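Local coordinates for protein peroxidase (Cellulomonas bogoriensis 69B4 = DSM 16987, PDB 6QZO) that binds heme b and, as a member of the DyP-type family, probably works as a peroxidase that uses peroxide to oxidise its substrates, at residues A[121-127]-A[334-340]; A[213-217]-A[227-231]; A[234-238]-A[311-315]. One frame throughout, in Å; residues are numbered along the deposited sequence.

Contact 1: residues A[121-127]-A[334-340]; sequences AWLHPLP and DVDAQFT. With HEM (protoporphyrin IX containing Fe), chain I.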
loop_
_atom_site.group_PDB
_atom_site.type_symbol
_atom_site.label_atom_id
_atom_site.label_comp_id
_atom_site.label_asym_id
_atom_site.label_seq_id
_atom_site.Cartn_x
_atom_site.Cartn_y
_atom_site.Cartn_z
ATOM N N ALA A 121 -28.807 -9.308 18.653
ATOM C CA ALA A 121 -29.773 -8.292 18.174
ATOM C C ALA A 121 -29.065 -7.231 17.313
ATOM O O ALA A 121 -29.709 -6.650 16.423
ATOM C CB ALA A 121 -30.472 -7.647 19.347
ATOM N N TRP A 122 -27.781 -6.970 17.565
ATOM C CA TRP A 122 -27.015 -5.890 16.887
ATOM C C TRP A 122 -26.318 -6.377 15.601
ATOM O O TRP A 122 -25.657 -5.568 14.976
ATOM C CB TRP A 122 -26.033 -5.249 17.869
ATOM C CG TRP A 122 -25.160 -6.189 18.632
ATOM C CD1 TRP A 122 -25.275 -6.523 19.951
ATOM C CD2 TRP A 122 -24.008 -6.903 18.138
ATOM N NE1 TRP A 122 -24.281 -7.394 20.313
ATOM C CE2 TRP A 122 -23.486 -7.639 19.225
ATOM C CE3 TRP A 122 -23.381 -7.007 16.893
ATOM C CZ2 TRP A 122 -22.368 -8.457 19.097
ATOM C CZ3 TRP A 122 -22.280 -7.816 16.765
ATOM C CH2 TRP A 122 -21.789 -8.541 17.848
ATOM N N LEU A 123 -26.478 -7.631 15.193
ATOM C CA LEU A 123 -25.786 -8.159 13.980
ATOM C C LEU A 123 -26.663 -7.910 12.755
ATOM O O LEU A 123 -27.419 -8.818 12.366
ATOM C CB LEU A 123 -25.462 -9.647 14.125
ATOM C CG LEU A 123 -24.661 -10.231 12.970
ATOM C CD1 LEU A 123 -23.390 -9.425 12.768
ATOM C CD2 LEU A 123 -24.340 -11.697 13.206
ATOM N N HIS A 124 -26.562 -6.700 12.197
ATOM C CA HIS A 124 -27.336 -6.219 11.027
ATOM C C HIS A 124 -26.637 -4.973 10.496
ATOM O O HIS A 124 -25.900 -4.324 11.232
ATOM C CB HIS A 124 -28.812 -5.951 11.416
ATOM C CG HIS A 124 -28.973 -4.919 12.479
ATOM N ND1 HIS A 124 -28.661 -3.598 12.270
ATOM C CD2 HIS A 124 -29.396 -4.990 13.749
ATOM C CE1 HIS A 124 -28.867 -2.896 13.375
ATOM N NE2 HIS A 124 -29.318 -3.725 14.301
ATOM N N PRO A 125 -26.823 -4.596 9.211
ATOM C CA PRO A 125 -26.265 -3.330 8.716
ATOM C C PRO A 125 -26.696 -2.159 9.606
ATOM O O PRO A 125 -27.788 -2.197 10.155
ATOM C CB PRO A 125 -26.871 -3.196 7.314
ATOM C CG PRO A 125 -27.177 -4.646 6.903
ATOM C CD PRO A 125 -27.547 -5.365 8.181
ATOM N N LEU A 126 -25.842 -1.146 9.754
ATOM C CA LEU A 126 -26.235 0.088 10.479
ATOM C C LEU A 126 -27.500 0.623 9.825
ATOM O O LEU A 126 -27.734 0.382 8.645
ATOM C CB LEU A 126 -25.087 1.099 10.421
ATOM C CG LEU A 126 -23.811 0.673 11.148
ATOM C CD1 LEU A 126 -22.714 1.695 10.914
ATOM C CD2 LEU A 126 -24.046 0.498 12.631
ATOM N N PRO A 127 -28.378 1.329 10.568
ATOM C CA PRO A 127 -29.515 2.003 9.944
ATOM C C PRO A 127 -28.987 3.063 8.978
ATOM O O PRO A 127 -27.857 3.504 9.128
ATOM C CB PRO A 127 -30.308 2.594 11.124
ATOM C CG PRO A 127 -29.335 2.657 12.264
ATOM C CD PRO A 127 -28.324 1.551 12.023
ATOM N N ASP A 334 -21.579 -3.890 21.932
ATOM C CA ASP A 334 -22.935 -3.816 21.320
ATOM C C ASP A 334 -23.002 -2.596 20.394
ATOM O O ASP A 334 -22.977 -1.463 20.900
ATOM C CB ASP A 334 -24.010 -3.807 22.415
ATOM C CG ASP A 334 -25.452 -3.724 21.932
ATOM O OD1 ASP A 334 -25.676 -3.340 20.761
ATOM O OD2 ASP A 334 -26.349 -4.023 22.744
ATOM N N VAL A 335 -23.119 -2.827 19.081
ATOM C CA VAL A 335 -23.114 -1.763 18.026
ATOM C C VAL A 335 -24.260 -0.779 18.298
ATOM O O VAL A 335 -24.009 0.432 18.316
ATOM C CB VAL A 335 -23.227 -2.365 16.615
ATOM C CG1 VAL A 335 -23.240 -1.287 15.542
ATOM C CG2 VAL A 335 -22.121 -3.377 16.340
ATOM N N ASP A 336 -25.465 -1.302 18.507
ATOM C CA ASP A 336 -26.735 -0.528 18.644
ATOM C C ASP A 336 -26.690 0.383 19.871
ATOM O O ASP A 336 -27.225 1.499 19.794
ATOM C CB ASP A 336 -27.945 -1.462 18.732
ATOM C CG ASP A 336 -28.441 -1.941 17.371
ATOM O OD1 ASP A 336 -28.356 -1.184 16.423
ATOM O OD2 ASP A 336 -28.953 -3.048 17.285
ATOM N N ALA A 337 -26.118 -0.096 20.983
ATOM C CA ALA A 337 -26.084 0.624 22.276
ATOM C C ALA A 337 -24.923 1.635 22.318
ATOM O O ALA A 337 -25.042 2.632 23.064
ATOM C CB ALA A 337 -25.974 -0.370 23.405
ATOM N N GLN A 338 -23.842 1.399 21.570
ATOM C CA GLN A 338 -22.527 2.065 21.783
ATOM C C GLN A 338 -22.144 2.913 20.561
ATOM O O GLN A 338 -21.931 4.134 20.742
ATOM C CB GLN A 338 -21.471 1.008 22.125
ATOM C CG GLN A 338 -21.816 0.201 23.376
ATOM C CD GLN A 338 -20.667 -0.659 23.831
ATOM O OE1 GLN A 338 -20.700 -1.883 23.704
ATOM N NE2 GLN A 338 -19.622 -0.016 24.336
ATOM N N PHE A 339 -22.081 2.320 19.368
ATOM C CA PHE A 339 -21.621 3.020 18.137
ATOM C C PHE A 339 -22.756 3.860 17.542
ATOM O O PHE A 339 -22.593 5.091 17.379
ATOM C CB PHE A 339 -21.057 2.044 17.100
ATOM C CG PHE A 339 -20.633 2.724 15.821
ATOM C CD1 PHE A 339 -19.383 3.305 15.703
ATOM C CD2 PHE A 339 -21.508 2.812 14.747
ATOM C CE1 PHE A 339 -19.003 3.936 14.529
ATOM C CE2 PHE A 339 -21.127 3.467 13.578
ATOM C CZ PHE A 339 -19.870 4.020 13.467
ATOM N N THR A 340 -23.870 3.215 17.224
ATOM C CA THR A 340 -24.979 3.790 16.415
ATOM C C THR A 340 -25.503 5.096 17.006
ATOM O O THR A 340 -25.826 6.009 16.252
ATOM C CB THR A 340 -26.085 2.753 16.236
ATOM O OG1 THR A 340 -25.417 1.661 15.609
ATOM C CG2 THR A 340 -27.246 3.246 15.411
HETATM C CHA HEM I . -12.218 12.021 17.558
HETATM C CHB HEM I . -11.132 12.533 12.898
HETATM C CHC HEM I . -15.056 9.975 11.715
HETATM C CHD HEM I . -15.913 9.114 16.380
HETATM C C1A HEM I . -11.613 12.398 16.391
HETATM C C2A HEM I . -10.511 13.299 16.309
HETATM C C3A HEM I . -10.220 13.450 14.992
HETATM C C4A HEM I . -11.111 12.626 14.270
HETATM C CMA HEM I . -9.136 14.317 14.381
HETATM C CAA HEM I . -9.826 14.014 17.460
HETATM C CBA HEM I . -8.661 13.230 18.066
HETATM C CGA HEM I . -9.194 12.070 18.842
HETATM O O1A HEM I . -9.298 10.969 18.234
HETATM O O2A HEM I . -9.534 12.221 20.050
HETATM C C1B HEM I . -12.131 11.874 12.192
HETATM C C2B HEM I . -12.154 11.852 10.771
HETATM C C3B HEM I . -13.270 11.132 10.417
HETATM C C4B HEM I . -13.900 10.739 11.684
HETATM C CMB HEM I . -11.124 12.491 9.844
HETATM C CAB HEM I . -13.768 10.713 9.092
HETATM C CBB HEM I . -13.051 10.793 7.971
HETATM C C1C HEM I . -15.635 9.501 12.869
HETATM C C2C HEM I . -16.783 8.711 12.897
HETATM C C3C HEM I . -17.070 8.444 14.215
HETATM C C4C HEM I . -16.046 9.096 15.010
HETATM C CMC HEM I . -17.615 8.215 11.746
HETATM C CAC HEM I . -18.266 7.597 14.467
HETATM C CBC HEM I . -18.706 7.217 15.636
HETATM C C1D HEM I . -14.944 9.866 17.076
HETATM C C2D HEM I . -14.867 9.879 18.549
HETATM C C3D HEM I . -13.855 10.701 18.878
HETATM C C4D HEM I . -13.313 11.173 17.592
HETATM C CMD HEM I . -15.743 9.171 19.568
HETATM C CAD HEM I . -13.384 11.049 20.296
HETATM C CBD HEM I . -14.136 12.284 20.833
HETATM C CGD HEM I . -13.793 12.697 22.260
HETATM O O1D HEM I . -14.291 12.094 23.235
HETATM O O2D HEM I . -13.030 13.676 22.496
HETATM N NA HEM I . -11.966 11.997 15.136
HETATM N NB HEM I . -13.178 11.214 12.688
HETATM N NC HEM I . -15.196 9.740 14.138
HETATM N ND HEM I . -13.991 10.656 16.562
HETATM FE FE HEM I . -13.619 10.978 14.736
#
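Residues 121-127 and 334-340, far apart in sequence, join through one polar link and a strip of apolar packing. The polar link is a His-carboxylate hydrogen bond: His124 NE2 donates to Asp336 OD2 at 3.1 Å. His124 ND1 donates to its own neighbour's carbonyl, Pro125 O, at 2.7 Å, so both ring nitrogens are engaged and the imidazole is held in position.

The short helix 335-338 is capped by Asp334, whose OD1 accepts from Ala337 N at 3.3 Å. This N-cap residue also lies over Trp122: a CH-pi contact places Asp334 CA 4.0 Å from the centroid of the indole five-membered ring, 19° off its normal.

Apolar packing completes the contact. Trp122 CE3 meets Val335 CG2 at 3.9 Å. Leu126 fits between two side chains: Leu126 CD2 lies 3.5 Å from Val335 CG1. On its other branch, Leu126 CD1 lies 3.6 Å from Phe339 CE2. Pro127 CG reaches Thr340 CG2 at 3.8 Å. Trp122, Leu126 and Val335 also rest on strands 229-238 and 356-366.

Phe339 belongs to the heme pocket, its CE1 lying 3.5 Å from CBC of the porphyrin. A loop of the N-terminal family region thus packs against a wall element of the heme site carried by the C-terminal, ferredoxin-like half of the DyP fold.

Contact 2: residues A[213-217]-A[227-231]; sequences DLLWH and GGTSM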
loop_
_atom_site.group_PDB
_atom_site.type_symbol
_atom_site.label_atom_id
_atom_site.label_comp_id
_atom_site.label_asym_id
_atom_site.label_seq_id
_atom_site.Cartn_x
_atom_site.Cartn_y
_atom_site.Cartn_z
ATOM N N ASP A 213 -15.654 -3.971 29.976
ATOM C CA ASP A 213 -17.076 -4.369 29.786
ATOM C C ASP A 213 -17.694 -3.614 28.597
ATOM O O ASP A 213 -18.775 -4.047 28.134
ATOM C CB ASP A 213 -17.889 -4.143 31.065
ATOM C CG ASP A 213 -17.990 -2.683 31.468
ATOM O OD1 ASP A 213 -16.928 -2.069 31.750
ATOM O OD2 ASP A 213 -19.126 -2.160 31.474
ATOM N N LEU A 214 -17.063 -2.528 28.131
ATOM C CA LEU A 214 -17.564 -1.714 26.991
ATOM C C LEU A 214 -16.987 -2.210 25.661
ATOM O O LEU A 214 -17.422 -1.695 24.618
ATOM C CB LEU A 214 -17.207 -0.241 27.226
ATOM C CG LEU A 214 -17.818 0.395 28.472
ATOM C CD1 LEU A 214 -17.481 1.881 28.556
ATOM C CD2 LEU A 214 -19.329 0.197 28.505
ATOM N N LEU A 215 -16.067 -3.173 25.692
ATOM C CA LEU A 215 -15.433 -3.766 24.490
ATOM C C LEU A 215 -15.831 -5.236 24.353
ATOM O O LEU A 215 -16.261 -5.654 23.252
ATOM C CB LEU A 215 -13.912 -3.633 24.639
ATOM C CG LEU A 215 -13.082 -4.304 23.547
ATOM C CD1 LEU A 215 -13.424 -3.699 22.203
ATOM C CD2 LEU A 215 -11.597 -4.186 23.844
ATOM N N TRP A 216 -15.650 -5.991 25.433
ATOM C CA TRP A 216 -15.706 -7.476 25.463
ATOM C C TRP A 216 -17.086 -7.938 25.947
ATOM O O TRP A 216 -17.551 -7.424 26.983
ATOM C CB TRP A 216 -14.603 -8.009 26.374
ATOM C CG TRP A 216 -13.196 -7.671 25.974
ATOM C CD1 TRP A 216 -12.241 -7.121 26.780
ATOM C CD2 TRP A 216 -12.555 -7.920 24.707
ATOM N NE1 TRP A 216 -11.056 -7.010 26.105
ATOM C CE2 TRP A 216 -11.216 -7.494 24.835
ATOM C CE3 TRP A 216 -12.968 -8.467 23.487
ATOM C CZ2 TRP A 216 -10.299 -7.583 23.783
ATOM C CZ3 TRP A 216 -12.062 -8.568 22.451
ATOM C CH2 TRP A 216 -10.747 -8.120 22.595
ATOM N N HIS A 217 -17.704 -8.868 25.213
ATOM C CA HIS A 217 -18.916 -9.622 25.628
ATOM C C HIS A 217 -18.483 -10.634 26.693
ATOM O O HIS A 217 -17.496 -11.358 26.450
ATOM C CB HIS A 217 -19.549 -10.274 24.391
ATOM C CG HIS A 217 -20.925 -10.815 24.576
ATOM N ND1 HIS A 217 -21.172 -12.115 25.014
ATOM C CD2 HIS A 217 -22.127 -10.257 24.313
ATOM C CE1 HIS A 217 -22.475 -12.325 25.024
ATOM N NE2 HIS A 217 -23.092 -11.195 24.612
ATOM N N GLY A 227 -15.832 -13.498 25.367
ATOM C CA GLY A 227 -14.464 -13.117 24.965
ATOM C C GLY A 227 -14.457 -12.378 23.625
ATOM O O GLY A 227 -13.359 -11.963 23.162
ATOM N N GLY A 228 -15.636 -12.225 23.018
ATOM C CA GLY A 228 -15.810 -11.661 21.672
ATOM C C GLY A 228 -16.281 -10.219 21.738
ATOM O O GLY A 228 -16.287 -9.614 22.833
ATOM N N THR A 229 -16.673 -9.680 20.593
ATOM C CA THR A 229 -16.980 -8.244 20.437
ATOM C C THR A 229 -17.736 -8.074 19.120
ATOM O O THR A 229 -18.049 -9.091 18.470
ATOM C CB THR A 229 -15.688 -7.411 20.529
ATOM O OG1 THR A 229 -16.007 -6.015 20.602
ATOM C CG2 THR A 229 -14.750 -7.658 19.366
ATOM N N SER A 230 -18.050 -6.826 18.790
ATOM C CA SER A 230 -18.638 -6.420 17.496
ATOM C C SER A 230 -17.625 -5.527 16.792
ATOM O O SER A 230 -16.831 -4.878 17.490
ATOM C CB SER A 230 -19.949 -5.725 17.688
ATOM O OG SER A 230 -19.760 -4.445 18.251
ATOM N N MET A 231 -17.645 -5.554 15.469
ATOM C CA MET A 231 -16.723 -4.798 14.598
ATOM C C MET A 231 -17.558 -3.996 13.604
ATOM O O MET A 231 -18.442 -4.588 12.978
ATOM C CB MET A 231 -15.799 -5.755 13.848
ATOM C CG MET A 231 -14.988 -5.087 12.756
ATOM S SD MET A 231 -13.946 -6.356 11.973
ATOM C CE MET A 231 -13.434 -5.470 10.513
#
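Residues 213-217 and 227-231 run antiparallel, and where they meet the backbone forms a G1 beta bulge: Gly227 and Gly228 together face the single residue His217. His217 N donates to Gly228 O at 2.9 Å, and Gly227 N donates to His217 O at 2.9 Å. Gly227 has phi/psi of 82/-2, a conformation that favours glycine and is the usual one for the first position of this bulge. From here the chain leads on into strand 229-238 of the heme-domain sheet, so the irregular pairing marks the approach to a regular strand.

Among the side chains, Trp216 extends over the bulge, its CE3 lying 3.5 Å from Gly227 O and 4.2 Å from Thr229 CB. The indole also stacks on His36, whose ND1 hydrogen-bonds to Gly227 O and so ties an early part of the chain to the same spot. Beyond the backbone pairs, a side chain supplies the third link: the hydroxyl Thr229 OG1 donates to Leu215 O at 2.7 Å.

Contact 3: residues A[234-238]-A[311-315]; sequences RRIAM and NYDEA. With HEM (protoporphyrin IX containing Fe), chain I.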
loop_
_atom_site.group_PDB
_atom_site.type_symbol
_atom_site.label_atom_id
_atom_site.label_comp_id
_atom_site.label_asym_id
_atom_site.label_seq_id
_atom_site.Cartn_x
_atom_site.Cartn_y
_atom_site.Cartn_z
ATOM N N ARG A 234 -16.455 1.409 8.583
ATOM C CA ARG A 234 -16.893 2.507 7.691
ATOM C C ARG A 234 -15.689 2.938 6.850
ATOM O O ARG A 234 -14.645 3.314 7.434
ATOM C CB ARG A 234 -17.407 3.698 8.495
ATOM C CG ARG A 234 -18.527 3.370 9.461
ATOM C CD ARG A 234 -19.884 3.292 8.804
ATOM N NE ARG A 234 -20.520 4.569 8.631
ATOM C CZ ARG A 234 -21.748 4.752 8.169
ATOM N NH1 ARG A 234 -22.490 3.734 7.755
ATOM N NH2 ARG A 234 -22.202 5.989 8.101
ATOM N N ARG A 235 -15.816 2.839 5.535
ATOM C CA ARG A 235 -14.890 3.470 4.564
ATOM C C ARG A 235 -15.348 4.917 4.422
ATOM O O ARG A 235 -16.466 5.130 3.897
ATOM C CB ARG A 235 -14.944 2.730 3.228
ATOM C CG ARG A 235 -13.791 3.054 2.296
ATOM C CD ARG A 235 -13.920 2.328 0.980
ATOM N NE ARG A 235 -12.882 2.667 0.022
ATOM C CZ ARG A 235 -11.628 2.225 0.044
ATOM N NH1 ARG A 235 -11.198 1.430 1.011
ATOM N NH2 ARG A 235 -10.782 2.582 -0.910
ATOM N N ILE A 236 -14.577 5.871 4.938
ATOM C CA ILE A 236 -15.019 7.296 4.976
ATOM C C ILE A 236 -14.051 8.099 4.109
ATOM O O ILE A 236 -12.878 8.231 4.489
ATOM C CB ILE A 236 -15.137 7.853 6.410
ATOM C CG1 ILE A 236 -15.860 6.878 7.342
ATOM C CG2 ILE A 236 -15.842 9.199 6.380
ATOM C CD1 ILE A 236 -15.906 7.345 8.785
ATOM N N ALA A 237 -14.566 8.593 2.976
ATOM C CA ALA A 237 -13.804 9.361 1.974
ATOM C C ALA A 237 -13.574 10.780 2.502
ATOM O O ALA A 237 -14.504 11.346 3.151
ATOM C CB ALA A 237 -14.556 9.363 0.681
ATOM N N MET A 238 -12.383 11.329 2.245
ATOM C CA MET A 238 -12.032 12.738 2.573
ATOM C C MET A 238 -12.042 13.544 1.277
ATOM O O MET A 238 -11.391 13.137 0.305
ATOM C CB MET A 238 -10.658 12.830 3.229
ATOM C CG MET A 238 -10.591 12.172 4.566
ATOM S SD MET A 238 -8.865 11.879 5.046
ATOM C CE MET A 238 -9.090 11.620 6.807
ATOM N N ASN A 311 -5.258 4.851 7.536
ATOM C CA ASN A 311 -5.371 5.731 6.335
ATOM C C ASN A 311 -5.567 4.844 5.106
ATOM O O ASN A 311 -4.916 3.793 5.032
ATOM C CB ASN A 311 -4.122 6.600 6.132
ATOM C CG ASN A 311 -3.817 7.443 7.343
ATOM O OD1 ASN A 311 -4.731 8.031 7.927
ATOM N ND2 ASN A 311 -2.553 7.471 7.734
ATOM N N TYR A 312 -6.386 5.283 4.159
ATOM C CA TYR A 312 -6.416 4.687 2.804
ATOM C C TYR A 312 -6.108 5.789 1.792
ATOM O O TYR A 312 -6.479 6.942 1.990
ATOM C CB TYR A 312 -7.709 3.914 2.544
ATOM C CG TYR A 312 -8.924 4.693 2.140
ATOM C CD1 TYR A 312 -9.102 5.113 0.833
ATOM C CD2 TYR A 312 -9.956 4.921 3.039
ATOM C CE1 TYR A 312 -10.238 5.809 0.446
ATOM C CE2 TYR A 312 -11.108 5.590 2.661
ATOM C CZ TYR A 312 -11.254 6.034 1.359
ATOM O OH TYR A 312 -12.392 6.699 0.987
ATOM N N ASP A 313 -5.383 5.399 0.757
ATOM C CA ASP A 313 -4.889 6.271 -0.328
ATOM C C ASP A 313 -4.824 5.407 -1.577
ATOM O O ASP A 313 -3.913 4.596 -1.642
ATOM C CB ASP A 313 -3.547 6.891 0.061
ATOM C CG ASP A 313 -3.102 7.991 -0.882
ATOM O OD1 ASP A 313 -3.952 8.818 -1.192
ATOM O OD2 ASP A 313 -1.917 8.007 -1.308
ATOM N N GLU A 314 -5.796 5.532 -2.475
ATOM C CA GLU A 314 -5.911 4.660 -3.675
ATOM C C GLU A 314 -5.420 5.403 -4.905
ATOM O O GLU A 314 -5.441 6.632 -4.879
ATOM C CB GLU A 314 -7.369 4.211 -3.888
ATOM C CG GLU A 314 -7.912 3.371 -2.759
ATOM C CD GLU A 314 -7.037 2.197 -2.348
ATOM O OE1 GLU A 314 -6.397 1.564 -3.202
ATOM O OE2 GLU A 314 -6.984 1.931 -1.160
ATOM N N ALA A 315 -5.025 4.671 -5.943
ATOM C CA ALA A 315 -4.876 5.219 -7.304
ATOM C C ALA A 315 -6.165 5.972 -7.592
ATOM O O ALA A 315 -7.243 5.395 -7.450
ATOM C CB ALA A 315 -4.620 4.120 -8.299
HETATM C CHA HEM I . -12.218 12.021 17.558
HETATM C CHB HEM I . -11.132 12.533 12.898
HETATM C CHC HEM I . -15.056 9.975 11.715
HETATM C CHD HEM I . -15.913 9.114 16.380
HETATM C C1A HEM I . -11.613 12.398 16.391
HETATM C C2A HEM I . -10.511 13.299 16.309
HETATM C C3A HEM I . -10.220 13.450 14.992
HETATM C C4A HEM I . -11.111 12.626 14.270
HETATM C CMA HEM I . -9.136 14.317 14.381
HETATM C CAA HEM I . -9.826 14.014 17.460
HETATM C CBA HEM I . -8.661 13.230 18.066
HETATM C CGA HEM I . -9.194 12.070 18.842
HETATM O O1A HEM I . -9.298 10.969 18.234
HETATM O O2A HEM I . -9.534 12.221 20.050
HETATM C C1B HEM I . -12.131 11.874 12.192
HETATM C C2B HEM I . -12.154 11.852 10.771
HETATM C C3B HEM I . -13.270 11.132 10.417
HETATM C C4B HEM I . -13.900 10.739 11.684
HETATM C CMB HEM I . -11.124 12.491 9.844
HETATM C CAB HEM I . -13.768 10.713 9.092
HETATM C CBB HEM I . -13.051 10.793 7.971
HETATM C C1C HEM I . -15.635 9.501 12.869
HETATM C C2C HEM I . -16.783 8.711 12.897
HETATM C C3C HEM I . -17.070 8.444 14.215
HETATM C C4C HEM I . -16.046 9.096 15.010
HETATM C CMC HEM I . -17.615 8.215 11.746
HETATM C CAC HEM I . -18.266 7.597 14.467
HETATM C CBC HEM I . -18.706 7.217 15.636
HETATM C C1D HEM I . -14.944 9.866 17.076
HETATM C C2D HEM I . -14.867 9.879 18.549
HETATM C C3D HEM I . -13.855 10.701 18.878
HETATM C C4D HEM I . -13.313 11.173 17.592
HETATM C CMD HEM I . -15.743 9.171 19.568
HETATM C CAD HEM I . -13.384 11.049 20.296
HETATM C CBD HEM I . -14.136 12.284 20.833
HETATM C CGD HEM I . -13.793 12.697 22.260
HETATM O O1D HEM I . -14.291 12.094 23.235
HETATM O O2D HEM I . -13.030 13.676 22.496
HETATM N NA HEM I . -11.966 11.997 15.136
HETATM N NB HEM I . -13.178 11.214 12.688
HETATM N NC HEM I . -15.196 9.740 14.138
HETATM N ND HEM I . -13.991 10.656 16.562
HETATM FE FE HEM I . -13.619 10.978 14.736
HETATM O O HOH W 1 -8.637 0.330 0.355
#
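A guanidinium group lying flat on a phenol ring is the striking feature here. Arg235 stacks on Tyr312 with centres 3.9 Å apart and planes at 19°, and its CZ sits 12° off the ring normal, a cation-pi arrangement. The same group faces Glu314 over a longer range: the salt bridge from Arg235 NH2 to Glu314 OE2 spans 3.9 Å, and a water completes it, accepting from Arg235 NH1 at 2.9 Å and donating to Glu314 OE2 at 2.8 Å. At the far end of the ring, Tyr312 OH approaches Ala237 CA to 3.2 Å.

Ile236, whose CA-to-CB bond points away from Tyr312, instead meets the heme, CD1 lying 3.5 Å from CMC.

The two strands do not pair directly. Strand 323-332 lies between them, which accounts for the 9.0 Å between segment axes; the 63° between their directions shows strong twist or bending. Arg235 and Tyr312 both touch Leu327 of that strand, while strand 356-366 flanks 229-238 on the other side.

Overall arrangement
The three contacts illustrate how one strand can serve several sites. Contact 2 holds the early part of strand 229-238 and contact 3 its later part, their centres about 26 Å apart on opposite sides of the chain's centre; contact 1 packs against it in between, about 13 Å and 23 Å from their centres. In sequence, contact 2 precedes contact 3, both between the segments of contact 1. Gln338 NE2 to Leu214 O (2.8 Å) links contacts 1 and 2, and Leu126 CD1 to Arg234 NH1 (3.8 Å) joins 1 to 3. The heme is reached by contact 1 through Phe339 and contact 3 through Ile236 and Met238; loop 121-127 backs this wall without touching it.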